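Local coordinates for protein transcriptional regulator, IclR family (Ruegeria sp. TM1040, PDB 3R4K) that probably regulates transcription as an IclR-family repressor or activator, pairing a DNA-binding helix-turn-helix domain with a GAF-like domain that is likely to sense a small-molecule effector, at residues 94-103 and 211-222; 135-146 and 177-188. All blocks are in the same frame, centred on the assembly; numbering follows the deposited sequence. Where two conformers were deposited one is given.

Interaction 1 of 2, residues 94-103 and 211-222; sequences TGETTHLSLL and LGALAVAAPTSR
E96 and R222 meet in a side-on salt bridge. R222 NE reaches E96 OE2 at 2.8 Å, almost straight at 177°, and NH2 takes OE1; the two flat groups lie 18° from coplanar. Glutamate suits this place because its chain, bent at chi2 (-64°), carries the carboxylate past the A218 methyl to the arginine. Water 1 ties OE1 to T97 N and A217 O, supplementing their weak direct bond, while water 2 joins OE2 to R222 O. Beyond the salt bridge the antiparallel strands pair regularly: A217 N bonds to T97 O, H99 and A215 exchange two backbone bonds, as do S101 and A213, and L103 N closes the ladder on L211 O. Small A213, A215 and A217 suit the face shared with H99 and S101: the A215 methyl sits over the H99 ring, 3.9 Å from its centroid, in a CH-pi contact. On the other face T98 CG2 lies alongside V216 CG2, 3.8 Å away, and G212 fits beside L102, where a CB would collide with S101 O. These are the central strands of the six-stranded sheet: helix 79-94 covers the T98, L100, L214 and V216 face, and helix 137-143 packs over H99, S101 and A215.

Interaction 2 of 2, residues 135-146 and 177-188; sequences GTASGLAVLAYS and IAEVRRTGLAQS
Y145 OH reaches R181 O at 2.8 Å, a weak hydrogen bond linking the tyrosine to the last turn of helix 170-183. Its CG lies anti to the carbonyl carbon (chi1 -69°), and although CB starts away from the other segment, the long ring brings the hydroxyl back to it; CZ passes 3.8 Å from R181 CA, and the ring also meets F204 edge-to-face. A phenylalanine in its place would probably leave R181 O without this donor and the ring less firmly tied to the helix end. At the other end of the contact, S188 OG donates a weak bond of 3.3 Å to G135 O.

Next to that bond, T136 caps helix 137-143: its OG1 accepts from G139 N and also hydrogen-bonds T132 O, and glycine suits position 139 because a CB there would clash with OG1. The segment 177-188 runs from helix into the edge strand of the six-stranded sheet of the profilin-like, GAF-type domain, with G184 making the turn in a positive-phi conformation that favours glycine.

Small side chains let the backbones come close. The A186 methyl settles against the first turn of helix 137-143, 3.3 Å from A137 O, with L140 CB and A141 CB around it. The axes of helices 137-143 and 177-183 approach to 9.0 Å at 74°, and A144 fits where they near each other: its CB lies 3.5 Å from V180 CG1 and also touches I177 O. Farther out, I177 CD1 meets L143 CD2 at 3.7 Å, branched aliphatic chains crossing beside A144, and V151 of helix 148-156 touches I177 as well.

From the N-terminal helix-turn-helix region the chain reaches residues 94-103, the first strand of interaction 1, whose partner 211-222 arrives only 108 residues later. Interaction 2 falls wholly within that long excursion: segment 135-146 meets 177-188 after a mainly helical detour of 30 residues, so the two loops nest and do not cross. Interaction 1 joins the two central strands of the sheet, while interaction 2 fastens helix 137-143 to helix 170-183 and to the edge strand 186-189. The two touch directly, S138 resting on S101, A213 and A215 and V142 on G212, so the helix of interaction 2 lies against the strands of interaction 1.

Interaction 1 of 2, residues 94-103 and 211-222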
loop_
_atom_site.group_PDB
_atom_site.type_symbol
_atom_site.label_atom_id
_atom_site.label_comp_id
_atom_site.label_asym_id
_atom_site.label_seq_id
_atom_site.Cartn_x
_atom_site.Cartn_y
_atom_site.Cartn_z
ATOM N N THR A 94 -5.675 1.072 -30.501
ATOM C CA THR A 94 -4.610 0.499 -31.338
ATOM C C THR A 94 -5.112 -0.589 -32.288
ATOM O O THR A 94 -4.440 -0.892 -33.285
ATOM C CB THR A 94 -3.504 -0.084 -30.451
ATOM O OG1 THR A 94 -4.051 -1.144 -29.657
ATOM C CG2 THR A 94 -2.857 0.964 -29.550
ATOM N N GLY A 95 -6.245 -1.199 -31.954
ATOM C CA GLY A 95 -6.795 -2.299 -32.746
ATOM C C GLY A 95 -6.047 -3.602 -32.534
ATOM O O GLY A 95 -6.272 -4.586 -33.247
ATOM N N GLU A 96 -5.188 -3.626 -31.501
ATOM C CA GLU A 96 -4.320 -4.751 -31.175
ATOM C C GLU A 96 -4.503 -5.268 -29.741
ATOM O O GLU A 96 -5.176 -4.640 -28.936
ATOM C CB GLU A 96 -2.859 -4.345 -31.409
ATOM C CG GLU A 96 -2.580 -3.872 -32.828
ATOM C CD GLU A 96 -2.763 -4.874 -33.955
ATOM O OE1 GLU A 96 -2.900 -6.086 -33.671
ATOM O OE2 GLU A 96 -2.711 -4.449 -35.130
ATOM N N THR A 97 -3.923 -6.445 -29.449
ATOM C CA THR A 97 -3.972 -7.088 -28.138
ATOM C C THR A 97 -3.090 -6.326 -27.172
ATOM O O THR A 97 -1.945 -6.018 -27.499
ATOM C CB THR A 97 -3.525 -8.558 -28.266
ATOM O OG1 THR A 97 -4.412 -9.206 -29.185
ATOM C CG2 THR A 97 -3.491 -9.305 -26.904
ATOM N N THR A 98 -3.617 -6.037 -25.984
ATOM C CA THR A 98 -2.870 -5.346 -24.937
ATOM C C THR A 98 -2.739 -6.272 -23.730
ATOM O O THR A 98 -3.613 -7.104 -23.509
ATOM C CB THR A 98 -3.533 -4.011 -24.590
ATOM O OG1 THR A 98 -4.873 -4.266 -24.179
ATOM C CG2 THR A 98 -3.537 -3.035 -25.761
ATOM N N HIS A 99 -1.648 -6.158 -22.973
ATOM C CA HIS A 99 -1.479 -6.988 -21.788
ATOM C C HIS A 99 -0.616 -6.329 -20.723
ATOM O O HIS A 99 0.297 -5.556 -21.024
ATOM C CB HIS A 99 -0.954 -8.402 -22.112
ATOM C CG HIS A 99 0.379 -8.466 -22.776
ATOM N ND1 HIS A 99 1.510 -8.883 -22.085
ATOM C CD2 HIS A 99 0.708 -8.249 -24.073
ATOM C CE1 HIS A 99 2.497 -8.857 -22.967
ATOM N NE2 HIS A 99 2.059 -8.486 -24.183
ATOM N N LEU A 100 -0.946 -6.627 -19.464
ATOM C CA LEU A 100 -0.224 -6.170 -18.292
ATOM C C LEU A 100 0.512 -7.355 -17.696
ATOM O O LEU A 100 -0.082 -8.404 -17.434
ATOM C CB LEU A 100 -1.165 -5.510 -17.253
ATOM C CG LEU A 100 -0.532 -5.065 -15.913
ATOM C CD1 LEU A 100 0.495 -3.925 -16.098
ATOM C CD2 LEU A 100 -1.619 -4.728 -14.875
ATOM N N SER A 101 1.818 -7.202 -17.524
ATOM C CA SER A 101 2.643 -8.236 -16.910
ATOM C C SER A 101 3.221 -7.673 -15.620
ATOM O O SER A 101 3.517 -6.465 -15.535
ATOM C CB SER A 101 3.723 -8.733 -17.865
ATOM O OG SER A 101 4.555 -7.673 -18.298
ATOM N N LEU A 102 3.291 -8.525 -14.583
ATOM C CA LEU A 102 3.779 -8.086 -13.278
ATOM C C LEU A 102 4.915 -8.938 -12.788
ATOM O O LEU A 102 4.958 -10.138 -13.050
ATOM C CB LEU A 102 2.660 -8.105 -12.221
ATOM C CG LEU A 102 1.469 -7.192 -12.426
ATOM C CD1 LEU A 102 0.360 -7.549 -11.448
ATOM C CD2 LEU A 102 1.854 -5.725 -12.283
ATOM N N LEU A 103 5.813 -8.318 -12.021
ATOM C CA LEU A 103 6.912 -9.029 -11.386
ATOM C C LEU A 103 6.352 -9.903 -10.267
ATOM O O LEU A 103 5.651 -9.408 -9.381
ATOM C CB LEU A 103 7.974 -8.063 -10.850
ATOM C CG LEU A 103 8.986 -7.548 -11.865
ATOM C CD1 LEU A 103 9.783 -6.412 -11.292
ATOM C CD2 LEU A 103 9.920 -8.641 -12.306
ATOM N N LEU A 211 7.135 -2.173 -11.270
ATOM C CA LEU A 211 6.194 -3.254 -10.890
ATOM C C LEU A 211 6.027 -4.309 -11.971
ATOM O O LEU A 211 5.729 -5.479 -11.690
ATOM C CB LEU A 211 4.766 -2.696 -10.652
ATOM C CG LEU A 211 4.436 -1.926 -9.428
ATOM C CD1 LEU A 211 2.965 -1.790 -9.336
ATOM C CD2 LEU A 211 4.939 -2.618 -8.176
ATOM N N GLY A 212 6.048 -3.824 -13.196
ATOM C CA GLY A 212 5.798 -4.609 -14.382
ATOM C C GLY A 212 5.763 -3.733 -15.610
ATOM O O GLY A 212 6.437 -2.691 -15.661
ATOM N N ALA A 213 4.992 -4.163 -16.612
ATOM C CA ALA A 213 4.916 -3.459 -17.886
ATOM C C ALA A 213 3.573 -3.624 -18.550
ATOM O O ALA A 213 2.940 -4.683 -18.440
ATOM C CB ALA A 213 6.008 -3.958 -18.832
ATOM N N LEU A 214 3.167 -2.565 -19.275
ATOM C CA LEU A 214 1.961 -2.494 -20.079
ATOM C C LEU A 214 2.389 -2.599 -21.544
ATOM O O LEU A 214 3.282 -1.856 -21.973
ATOM C CB LEU A 214 1.191 -1.195 -19.784
ATOM C CG LEU A 214 -0.101 -1.001 -20.561
ATOM C CD1 LEU A 214 -1.098 -2.079 -20.231
ATOM C CD2 LEU A 214 -0.679 0.363 -20.311
ATOM N N ALA A 215 1.814 -3.550 -22.297
ATOM C CA ALA A 215 2.253 -3.781 -23.670
ATOM C C ALA A 215 1.139 -3.874 -24.679
ATOM O O ALA A 215 -0.009 -4.156 -24.330
ATOM C CB ALA A 215 3.081 -5.053 -23.732
ATOM N N VAL A 216 1.517 -3.668 -25.962
ATOM C CA VAL A 216 0.680 -3.794 -27.162
ATOM C C VAL A 216 1.368 -4.819 -28.063
ATOM O O VAL A 216 2.485 -4.559 -28.507
ATOM C CB VAL A 216 0.458 -2.415 -27.872
ATOM C CG1 VAL A 216 -0.250 -2.576 -29.224
ATOM C CG2 VAL A 216 -0.316 -1.462 -26.970
ATOM N N ALA A 217 0.743 -5.991 -28.277
ATOM C CA ALA A 217 1.253 -7.082 -29.129
ATOM C C ALA A 217 0.498 -7.087 -30.428
ATOM O O ALA A 217 -0.732 -7.180 -30.441
ATOM C CB ALA A 217 1.118 -8.425 -28.435
ATOM N N ALA A 218 1.218 -6.962 -31.526
ATOM C CA ALA A 218 0.593 -6.917 -32.837
ATOM C C ALA A 218 1.255 -7.854 -33.836
ATOM O O ALA A 218 2.452 -8.115 -33.725
ATOM C CB ALA A 218 0.660 -5.497 -33.358
ATOM N N PRO A 219 0.534 -8.327 -34.869
ATOM C CA PRO A 219 1.212 -9.093 -35.922
ATOM C C PRO A 219 2.138 -8.163 -36.702
ATOM O O PRO A 219 1.806 -6.993 -36.940
ATOM C CB PRO A 219 0.059 -9.585 -36.806
ATOM C CG PRO A 219 -1.186 -9.279 -36.060
ATOM C CD PRO A 219 -0.886 -8.117 -35.207
ATOM N N THR A 220 3.298 -8.671 -37.097
ATOM C CA THR A 220 4.260 -7.909 -37.886
ATOM C C THR A 220 3.587 -7.378 -39.175
ATOM O O THR A 220 3.791 -6.215 -39.520
ATOM C CB THR A 220 5.470 -8.787 -38.163
ATOM O OG1 THR A 220 6.093 -9.056 -36.909
ATOM C CG2 THR A 220 6.473 -8.129 -39.078
ATOM N N SER A 221 2.727 -8.195 -39.815
ATOM C CA SER A 221 1.991 -7.857 -41.043
ATOM C C SER A 221 1.110 -6.587 -40.903
ATOM O O SER A 221 0.781 -5.967 -41.916
ATOM C CB SER A 221 1.129 -9.041 -41.495
ATOM O OG SER A 221 0.053 -9.351 -40.616
ATOM N N ARG A 222 0.742 -6.204 -39.662
ATOM C CA ARG A 222 -0.096 -5.033 -39.391
ATOM C C ARG A 222 0.690 -3.837 -38.824
ATOM O O ARG A 222 0.088 -2.807 -38.482
ATOM C CB ARG A 222 -1.223 -5.410 -38.429
ATOM C CG ARG A 222 -2.413 -5.998 -39.149
ATOM C CD ARG A 222 -3.731 -5.636 -38.490
ATOM N NE ARG A 222 -3.806 -6.116 -37.105
ATOM C CZ ARG A 222 -4.313 -7.285 -36.732
ATOM N NH1 ARG A 222 -4.794 -8.131 -37.641
ATOM N NH2 ARG A 222 -4.350 -7.618 -35.448
HETATM O O HOH W 1 -3.000 -8.163 -31.739
HETATM O O HOH W 2 -0.514 -2.647 -35.474
#

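Interaction 2 of 2, residues 135-146 and 177-188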
loop_
_atom_site.group_PDB
_atom_site.type_symbol
_atom_site.label_atom_id
_atom_site.label_comp_id
_atom_site.label_asym_id
_atom_site.label_seq_id
_atom_site.Cartn_x
_atom_site.Cartn_y
_atom_site.Cartn_z
ATOM N N GLY A 135 13.770 -11.425 -24.268
ATOM C CA GLY A 135 13.039 -11.694 -25.504
ATOM C C GLY A 135 11.709 -11.001 -25.713
ATOM O O GLY A 135 11.080 -11.174 -26.763
ATOM N N THR A 136 11.251 -10.225 -24.721
ATOM C CA THR A 136 9.973 -9.511 -24.842
ATOM C C THR A 136 10.194 -8.016 -24.646
ATOM O O THR A 136 11.125 -7.630 -23.934
ATOM C CB THR A 136 8.914 -10.032 -23.822
ATOM O OG1 THR A 136 9.340 -9.768 -22.485
ATOM C CG2 THR A 136 8.604 -11.497 -23.971
ATOM N N ALA A 137 9.313 -7.180 -25.229
ATOM C CA ALA A 137 9.340 -5.732 -25.026
ATOM C C ALA A 137 9.043 -5.442 -23.544
ATOM O O ALA A 137 9.709 -4.603 -22.942
ATOM C CB ALA A 137 8.321 -5.053 -25.932
ATOM N N SER A 138 8.082 -6.201 -22.949
ATOM C CA SER A 138 7.688 -6.107 -21.537
ATOM C C SER A 138 8.887 -6.384 -20.630
ATOM O O SER A 138 9.144 -5.600 -19.714
ATOM C CB SER A 138 6.538 -7.061 -21.220
ATOM O OG SER A 138 5.434 -6.814 -22.071
ATOM N N GLY A 139 9.627 -7.450 -20.933
ATOM C CA GLY A 139 10.829 -7.836 -20.202
ATOM C C GLY A 139 11.924 -6.790 -20.261
ATOM O O GLY A 139 12.550 -6.492 -19.236
ATOM N N LEU A 140 12.147 -6.197 -21.457
ATOM C CA LEU A 140 13.159 -5.150 -21.662
ATOM C C LEU A 140 12.765 -3.871 -20.922
ATOM O O LEU A 140 13.636 -3.230 -20.332
ATOM C CB LEU A 140 13.404 -4.871 -23.159
ATOM C CG LEU A 140 14.062 -6.008 -23.950
ATOM C CD1 LEU A 140 13.804 -5.861 -25.437
ATOM C CD2 LEU A 140 15.557 -6.116 -23.660
ATOM N N ALA A 141 11.462 -3.517 -20.932
ATOM C CA ALA A 141 10.920 -2.347 -20.227
ATOM C C ALA A 141 11.169 -2.465 -18.706
ATOM O O ALA A 141 11.559 -1.485 -18.086
ATOM C CB ALA A 141 9.423 -2.195 -20.511
ATOM N N VAL A 142 10.978 -3.679 -18.131
ATOM C CA VAL A 142 11.157 -3.988 -16.702
ATOM C C VAL A 142 12.651 -4.017 -16.360
ATOM O O VAL A 142 13.035 -3.465 -15.344
ATOM C CB VAL A 142 10.433 -5.310 -16.292
ATOM C CG1 VAL A 142 10.763 -5.718 -14.857
ATOM C CG2 VAL A 142 8.923 -5.188 -16.461
ATOM N N LEU A 143 13.482 -4.659 -17.194
ATOM C CA LEU A 143 14.934 -4.766 -16.995
ATOM C C LEU A 143 15.599 -3.392 -16.999
ATOM O O LEU A 143 16.474 -3.128 -16.181
ATOM C CB LEU A 143 15.548 -5.638 -18.103
ATOM C CG LEU A 143 16.657 -6.594 -17.688
ATOM C CD1 LEU A 143 16.239 -7.465 -16.501
ATOM C CD2 LEU A 143 17.066 -7.470 -18.847
ATOM N N ALA A 144 15.155 -2.509 -17.898
ATOM C CA ALA A 144 15.714 -1.175 -18.053
ATOM C C ALA A 144 15.552 -0.298 -16.794
ATOM O O ALA A 144 16.335 0.636 -16.598
ATOM C CB ALA A 144 15.073 -0.488 -19.238
ATOM N N TYR A 145 14.568 -0.613 -15.935
ATOM C CA TYR A 145 14.319 0.159 -14.721
ATOM C C TYR A 145 14.473 -0.679 -13.452
ATOM O O TYR A 145 14.020 -0.274 -12.374
ATOM C CB TYR A 145 12.945 0.819 -14.811
ATOM C CG TYR A 145 12.933 1.900 -15.868
ATOM C CD1 TYR A 145 13.485 3.147 -15.615
ATOM C CD2 TYR A 145 12.456 1.646 -17.152
ATOM C CE1 TYR A 145 13.500 4.141 -16.585
ATOM C CE2 TYR A 145 12.467 2.634 -18.135
ATOM C CZ TYR A 145 12.981 3.885 -17.841
ATOM O OH TYR A 145 12.968 4.883 -18.777
ATOM N N SER A 146 15.188 -1.807 -13.576
ATOM C CA SER A 146 15.520 -2.705 -12.485
ATOM C C SER A 146 16.911 -2.345 -11.916
ATOM O O SER A 146 17.670 -1.586 -12.541
ATOM C CB SER A 146 15.483 -4.151 -12.964
ATOM O OG SER A 146 14.153 -4.645 -12.962
ATOM N N ILE A 177 18.608 -2.012 -23.454
ATOM C CA ILE A 177 18.223 -1.531 -22.115
ATOM C C ILE A 177 18.479 -0.023 -22.011
ATOM O O ILE A 177 17.596 0.712 -21.561
ATOM C CB ILE A 177 18.981 -2.327 -21.008
ATOM C CG1 ILE A 177 18.329 -3.696 -20.762
ATOM C CG2 ILE A 177 19.129 -1.547 -19.695
ATOM C CD1 ILE A 177 19.052 -4.510 -19.761
ATOM N N ALA A 178 19.672 0.431 -22.436
ATOM C CA ALA A 178 20.082 1.830 -22.366
ATOM C C ALA A 178 19.181 2.719 -23.219
ATOM O O ALA A 178 18.836 3.828 -22.794
ATOM C CB ALA A 178 21.534 1.975 -22.786
ATOM N N GLU A 179 18.755 2.211 -24.388
ATOM C CA GLU A 179 17.871 2.940 -25.299
ATOM C C GLU A 179 16.440 3.059 -24.711
ATOM O O GLU A 179 15.807 4.112 -24.867
ATOM C CB GLU A 179 17.866 2.271 -26.697
ATOM C CG GLU A 179 17.357 3.163 -27.831
ATOM C CD GLU A 179 17.944 4.552 -28.071
ATOM O OE1 GLU A 179 18.974 4.925 -27.456
ATOM O OE2 GLU A 179 17.342 5.281 -28.889
ATOM N N VAL A 180 15.963 1.997 -24.006
ATOM C CA VAL A 180 14.639 1.963 -23.368
ATOM C C VAL A 180 14.639 2.926 -22.156
ATOM O O VAL A 180 13.668 3.674 -21.990
ATOM C CB VAL A 180 14.071 0.537 -23.050
ATOM C CG1 VAL A 180 15.099 -0.530 -22.777
ATOM C CG2 VAL A 180 12.936 0.548 -22.026
ATOM N N ARG A 181 15.741 2.931 -21.353
ATOM C CA ARG A 181 15.952 3.822 -20.203
ATOM C C ARG A 181 15.828 5.281 -20.638
ATOM O O ARG A 181 15.235 6.105 -19.941
ATOM C CB ARG A 181 17.356 3.595 -19.596
ATOM C CG ARG A 181 17.508 2.349 -18.736
ATOM C CD ARG A 181 18.837 2.302 -17.983
ATOM N NE ARG A 181 19.048 1.012 -17.311
ATOM C CZ ARG A 181 19.360 0.863 -16.025
ATOM N NH1 ARG A 181 19.491 1.924 -15.237
ATOM N NH2 ARG A 181 19.521 -0.350 -15.512
ATOM N N ARG A 182 16.401 5.584 -21.806
ATOM C CA ARG A 182 16.477 6.897 -22.426
ATOM C C ARG A 182 15.134 7.390 -23.003
ATOM O O ARG A 182 14.829 8.581 -22.885
ATOM C CB ARG A 182 17.529 6.833 -23.545
ATOM C CG ARG A 182 18.154 8.176 -23.905
ATOM C CD ARG A 182 19.005 8.090 -25.163
ATOM N NE ARG A 182 18.248 7.681 -26.354
ATOM C CZ ARG A 182 17.577 8.512 -27.148
ATOM N NH1 ARG A 182 17.536 9.812 -26.880
ATOM N NH2 ARG A 182 16.932 8.047 -28.210
ATOM N N THR A 183 14.364 6.497 -23.658
ATOM C CA THR A 183 13.116 6.853 -24.344
ATOM C C THR A 183 11.841 6.515 -23.558
ATOM O O THR A 183 10.783 7.052 -23.882
ATOM C CB THR A 183 13.065 6.175 -25.719
ATOM O OG1 THR A 183 13.012 4.756 -25.550
ATOM C CG2 THR A 183 14.243 6.563 -26.614
ATOM N N GLY A 184 11.942 5.647 -22.553
ATOM C CA GLY A 184 10.806 5.243 -21.723
ATOM C C GLY A 184 9.850 4.256 -22.380
ATOM O O GLY A 184 8.741 4.038 -21.875
ATOM N N LEU A 185 10.275 3.651 -23.513
ATOM C CA LEU A 185 9.498 2.692 -24.307
ATOM C C LEU A 185 10.413 1.626 -24.931
ATOM O O LEU A 185 11.490 1.949 -25.450
ATOM C CB LEU A 185 8.714 3.430 -25.414
ATOM C CG LEU A 185 7.632 2.629 -26.138
ATOM C CD1 LEU A 185 6.395 3.452 -26.312
ATOM C CD2 LEU A 185 8.111 2.169 -27.488
ATOM N N ALA A 186 9.961 0.361 -24.883
ATOM C CA ALA A 186 10.672 -0.792 -25.432
ATOM C C ALA A 186 9.911 -1.387 -26.609
ATOM O O ALA A 186 8.679 -1.411 -26.617
ATOM C CB ALA A 186 10.878 -1.853 -24.354
ATOM N N GLN A 187 10.661 -1.880 -27.596
ATOM C CA GLN A 187 10.142 -2.558 -28.778
ATOM C C GLN A 187 10.868 -3.896 -28.968
ATOM O O GLN A 187 12.060 -3.994 -28.669
ATOM C CB GLN A 187 10.289 -1.684 -30.024
ATOM C CG GLN A 187 9.057 -0.844 -30.316
ATOM C CD GLN A 187 9.211 -0.063 -31.599
ATOM O OE1 GLN A 187 9.107 -0.593 -32.714
ATOM N NE2 GLN A 187 9.480 1.222 -31.471
ATOM N N SER A 188 10.139 -4.933 -29.423
ATOM C CA SER A 188 10.690 -6.267 -29.682
ATOM C C SER A 188 9.929 -6.938 -30.813
ATOM O O SER A 188 8.701 -7.013 -30.778
ATOM C CB SER A 188 10.668 -7.138 -28.430
ATOM O OG SER A 188 11.161 -8.444 -28.683
#